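Local coordinates for 6-phospho-beta-d glycosidase (Streptococcus pyogenes, PDB 5FOO), which probably hydrolyses 6-phospho-beta-glucosides as a family 1 glycoside hydrolase, and binds the probe 6-phosphocyclophellitol in its pocket, at residues Q391-H396 against Y413-P418. The protein carries 1 engineered substitution. Sequence-based numbering, arbitrary orientation.
Sequences QFLKEH and YHVWTP. With JAZ (6-phosphocyclophellitol), chain G.
L393 on helix 387-405 and V415 on barrel strand 410-416 bring their CA atoms nearest, 8.0 Å apart, and no hydrogen bond links the two segments. L393 makes the close contacts from the helix. Its chi1 (-62°) puts CG anti to the carbonyl carbon and aims the branch at the strand, and the two methyls then divide between V415 and Y413: CD1 meets V415 CG2 at 4.0 Å, the side chains crossing at about a right angle, while CD2 lies at the edge of the Y413 ring, near its plane, 3.2 Å from Y413 OH. That hydroxyl is buried against the leucine, but hydrogen-bonds to N367 OD1 on the neighbouring strand 362-367. W452 and F453 of helix 448-459 pack on the leucine and on the two strand residues respectively.

Within the helix, H396 ND1 bonds to F392 O (2.9 Å), joining the backbone N-H of H396 on that oxygen from the opposite face of the carbonyl plane. This pins the imidazole so that CE1 sits 3.4 Å above the centre of the F392 ring.

One residue past V415, W416 turns to the pocket, where C3 of 6-phosphocyclophellitol lies over the rim of its indole, 3.4 Å from CZ2; T417 CB sits over the rim of the opposite face. The helix linking the seventh and eighth strands thus packs outside the eighth, a beta-alpha-beta crossover of the family's (beta/alpha)8 TIM barrel, whose strand end places W416 against the ligand and probably the substrate's sugar ring.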
ATOM      1  N   GLN A 391       7.756  15.529  14.171  1.00 27.34           N
ATOM      2  CA  GLN A 391       6.559  15.704  14.928  1.00 26.93           C
ATOM      3  C   GLN A 391       5.423  14.788  14.435  1.00 29.97           C
ATOM      4  O   GLN A 391       4.773  14.070  15.231  1.00 28.17           O
ATOM      5  CB  GLN A 391       6.119  17.152  14.847  1.00 32.76           C
ATOM      6  CG  GLN A 391       4.916  17.473  15.699  1.00 36.86           C
ATOM      7  CD  GLN A 391       5.268  17.321  17.177  1.00 52.69           C
ATOM      8  OE1 GLN A 391       6.437  17.549  17.584  1.00 55.72           O
ATOM      9  NE2 GLN A 391       4.284  16.896  17.986  1.00 54.01           N
ATOM     10  N   PHE A 392       5.135  14.803  13.137  1.00 27.37           N
ATOM     11  CA  PHE A 392       4.073  13.928  12.607  1.00 28.72           C
ATOM     12  C   PHE A 392       4.352  12.455  12.987  1.00 25.68           C
ATOM     13  O   PHE A 392       3.463  11.767  13.458  1.00 26.41           O
ATOM     14  CB  PHE A 392       3.968  14.117  11.073  1.00 27.42           C
ATOM     15  CG  PHE A 392       2.922  13.267  10.354  1.00 27.76           C
ATOM     16  CD1 PHE A 392       3.182  11.941  10.003  1.00 26.73           C
ATOM     17  CD2 PHE A 392       1.735  13.838   9.873  1.00 24.91           C
ATOM     18  CE1 PHE A 392       2.243  11.194   9.273  1.00 27.24           C
ATOM     19  CE2 PHE A 392       0.839  13.109   9.150  1.00 26.76           C
ATOM     20  CZ  PHE A 392       1.076  11.791   8.827  1.00 24.63           C
ATOM     21  N   LEU A 393       5.542  11.956  12.675  1.00 27.25           N
ATOM     22  CA  LEU A 393       5.851  10.514  12.961  1.00 29.97           C
ATOM     23  C   LEU A 393       5.713  10.229  14.458  1.00 31.50           C
ATOM     24  O   LEU A 393       5.052   9.284  14.854  1.00 32.95           O
ATOM     25  CB  LEU A 393       7.221  10.107  12.429  1.00 29.79           C
ATOM     26  CG  LEU A 393       7.384  10.212  10.888  1.00 29.11           C
ATOM     27  CD1 LEU A 393       8.794   9.859  10.502  1.00 28.70           C
ATOM     28  CD2 LEU A 393       6.395   9.417  10.061  1.00 27.84           C
ATOM     29  N   LYS A 394       6.246  11.130  15.270  1.00 32.53           N
ATOM     30  CA  LYS A 394       6.221  11.011  16.740  1.00 34.44           C
ATOM     31  C   LYS A 394       4.809  10.892  17.256  1.00 32.72           C
ATOM     32  O   LYS A 394       4.497   9.951  17.993  1.00 29.85           O
ATOM     33  CB  LYS A 394       6.949  12.206  17.381  1.00 34.38           C
ATOM     34  CG  LYS A 394       6.997  12.219  18.885  1.00 40.54           C
ATOM     35  CD  LYS A 394       8.272  12.888  19.390  1.00 47.52           C
ATOM     36  CE  LYS A 394       8.230  12.936  20.922  1.00 55.09           C
ATOM     37  NZ  LYS A 394       9.547  13.149  21.578  1.00 60.68           N
ATOM     38  N   GLU A 395       3.918  11.797  16.841  1.00 31.46           N
ATOM     39  CA  GLU A 395       2.497  11.661  17.253  1.00 30.97           C
ATOM     40  C   GLU A 395       1.833  10.359  16.845  1.00 28.65           C
ATOM     41  O   GLU A 395       1.024   9.815  17.612  1.00 29.38           O
ATOM     42  CB  GLU A 395       1.617  12.832  16.743  1.00 33.11           C
ATOM     43  CG  GLU A 395       1.973  14.174  17.372  1.00 37.20           C
ATOM     44  CD  GLU A 395       1.267  15.369  16.713  1.00 42.76           C
ATOM     45  OE1 GLU A 395       0.146  15.203  16.170  1.00 42.72           O
ATOM     46  OE2 GLU A 395       1.859  16.476  16.723  1.00 44.67           O
ATOM     47  N   HIS A 396       2.081   9.890  15.624  1.00 25.96           N
ATOM     48  CA  HIS A 396       1.352   8.708  15.128  1.00 27.83           C
ATOM     49  C   HIS A 396       1.847   7.468  15.910  1.00 27.65           C
ATOM     50  O   HIS A 396       1.047   6.608  16.345  1.00 27.55           O
ATOM     51  CB  HIS A 396       1.500   8.568  13.593  1.00 27.68           C
ATOM     52  CG  HIS A 396       0.599   9.495  12.833  1.00 28.93           C
ATOM     53  ND1 HIS A 396       0.876  10.846  12.689  1.00 27.16           N
ATOM     54  CD2 HIS A 396      -0.587   9.286  12.213  1.00 28.96           C
ATOM     55  CE1 HIS A 396      -0.110  11.430  12.043  1.00 27.12           C
ATOM     56  NE2 HIS A 396      -1.008  10.515  11.734  1.00 26.31           N
ATOM     57  N   TYR A 413       6.379  -0.896  12.459  1.00 28.54           N
ATOM     58  CA  TYR A 413       6.080   0.442  11.952  1.00 26.34           C
ATOM     59  C   TYR A 413       7.035   0.759  10.816  1.00 28.94           C
ATOM     60  O   TYR A 413       8.253   0.688  10.950  1.00 30.42           O
ATOM     61  CB  TYR A 413       6.256   1.421  13.072  1.00 25.60           C
ATOM     62  CG  TYR A 413       6.029   2.859  12.695  1.00 27.80           C
ATOM     63  CD1 TYR A 413       4.748   3.375  12.504  1.00 29.07           C
ATOM     64  CD2 TYR A 413       7.082   3.706  12.528  1.00 27.66           C
ATOM     65  CE1 TYR A 413       4.565   4.700  12.194  1.00 30.36           C
ATOM     66  CE2 TYR A 413       6.890   5.012  12.222  1.00 29.39           C
ATOM     67  CZ  TYR A 413       5.650   5.512  12.043  1.00 30.54           C
ATOM     68  OH  TYR A 413       5.560   6.852  11.704  1.00 27.45           O
ATOM     69  N   HIS A 414       6.471   1.030   9.658  1.00 27.21           N
ATOM     70  CA  HIS A 414       7.222   1.370   8.476  1.00 25.00           C
ATOM     71  C   HIS A 414       6.805   2.837   8.051  1.00 26.83           C
ATOM     72  O   HIS A 414       5.655   3.131   7.783  1.00 24.73           O
ATOM     73  CB  HIS A 414       6.944   0.343   7.343  1.00 27.77           C
ATOM     74  CG  HIS A 414       7.870  -0.834   7.316  1.00 27.83           C
ATOM     75  ND1 HIS A 414       7.939  -1.694   6.248  1.00 30.91           N
ATOM     76  CD2 HIS A 414       8.800  -1.268   8.208  1.00 28.18           C
ATOM     77  CE1 HIS A 414       8.860  -2.616   6.483  1.00 27.33           C
ATOM     78  NE2 HIS A 414       9.394  -2.372   7.672  1.00 27.64           N
ATOM     79  N   VAL A 415       7.791   3.704   7.952  1.00 27.85           N
ATOM     80  CA  VAL A 415       7.639   5.039   7.473  1.00 28.34           C
ATOM     81  C   VAL A 415       7.522   5.005   5.920  1.00 28.48           C
ATOM     82  O   VAL A 415       8.356   4.440   5.216  1.00 25.65           O
ATOM     83  CB  VAL A 415       8.835   5.929   7.856  1.00 28.30           C
ATOM     84  CG1 VAL A 415       8.567   7.343   7.329  1.00 33.48           C
ATOM     85  CG2 VAL A 415       9.031   5.979   9.367  1.00 30.31           C
ATOM     86  N   TRP A 416       6.491   5.665   5.397  1.00 28.55           N
ATOM     87  CA  TRP A 416       6.489   6.056   4.000  1.00 24.40           C
ATOM     88  C   TRP A 416       7.203   7.410   3.782  1.00 23.87           C
ATOM     89  O   TRP A 416       6.691   8.410   4.319  1.00 27.16           O
ATOM     90  CB  TRP A 416       5.091   6.110   3.415  1.00 26.45           C
ATOM     91  CG  TRP A 416       5.214   6.255   1.930  1.00 27.38           C
ATOM     92  CD1 TRP A 416       5.343   7.430   1.192  1.00 25.96           C
ATOM     93  CD2 TRP A 416       5.278   5.214   1.038  1.00 26.52           C
ATOM     94  NE1 TRP A 416       5.522   7.131  -0.133  1.00 26.84           N
ATOM     95  CE2 TRP A 416       5.447   5.779  -0.267  1.00 27.61           C
ATOM     96  CE3 TRP A 416       5.166   3.832   1.175  1.00 26.99           C
ATOM     97  CZ2 TRP A 416       5.546   4.997  -1.388  1.00 30.22           C
ATOM     98  CZ3 TRP A 416       5.252   3.048   0.056  1.00 25.71           C
ATOM     99  CH2 TRP A 416       5.420   3.614  -1.213  1.00 29.65           C
ATOM    100  N   THR A 417       8.503   7.367   3.596  1.00 24.19           N
ATOM    101  CA  THR A 417       9.220   6.486   2.686  1.00 24.68           C
ATOM    102  C   THR A 417      10.704   6.678   3.073  1.00 25.91           C
ATOM    103  O   THR A 417      11.082   7.772   3.511  1.00 28.68           O
ATOM    104  CB  THR A 417       8.905   6.637   1.217  1.00 29.32           C
ATOM    105  OG1 THR A 417       9.333   5.449   0.543  1.00 25.47           O
ATOM    106  CG2 THR A 417       9.586   7.867   0.658  1.00 29.93           C
ATOM    107  N   PRO A 418      11.539   5.641   2.963  1.00 27.07           N
ATOM    108  CA  PRO A 418      12.928   5.903   3.356  1.00 27.64           C
ATOM    109  C   PRO A 418      13.645   7.019   2.584  1.00 27.55           C
ATOM    110  O   PRO A 418      14.309   7.849   3.183  1.00 28.54           O
ATOM    111  CB  PRO A 418      13.614   4.569   3.079  1.00 26.05           C
ATOM    112  CG  PRO A 418      12.559   3.615   3.390  1.00 28.52           C
ATOM    113  CD  PRO A 418      11.324   4.192   2.774  1.00 26.39           C
TER
HETATM  114  C2  JAZ G1464       2.011   6.650  -2.057  1.00 26.07           C
HETATM  115  C3  JAZ G1464       2.142   5.133  -1.802  1.00 26.17           C
HETATM  116  C4  JAZ G1464       0.848   4.572  -1.222  1.00 27.23           C
HETATM  117  C5  JAZ G1464       0.445   5.257   0.077  1.00 27.97           C
HETATM  118  C6  JAZ G1464       0.420   6.759  -0.100  1.00 27.41           C
HETATM  119  C7  JAZ G1464       1.713   7.300  -0.711  1.00 27.03           C
HETATM  120  C8  JAZ G1464       1.744   8.826  -0.748  1.00 30.22           C
HETATM  121  O9  JAZ G1464       0.684   9.250  -1.600  1.00 31.84           O
HETATM  122  P10 JAZ G1464       0.852  10.595  -2.429  1.00 33.46           P
HETATM  123  O11 JAZ G1464      -0.403  10.678  -3.224  1.00 38.26           O
HETATM  124  O12 JAZ G1464       2.155  10.650  -3.110  1.00 44.00           O
HETATM  125  O13 JAZ G1464       0.929  11.666  -1.430  1.00 33.99           O
HETATM  126  O14 JAZ G1464      -0.731   7.136  -0.867  1.00 29.32           O
HETATM  127  O15 JAZ G1464       3.246   7.195  -2.536  1.00 26.66           O
HETATM  128  O16 JAZ G1464       2.385   4.531  -3.048  1.00 27.02           O
HETATM  129  O17 JAZ G1464       0.972   3.175  -1.023  1.00 29.49           O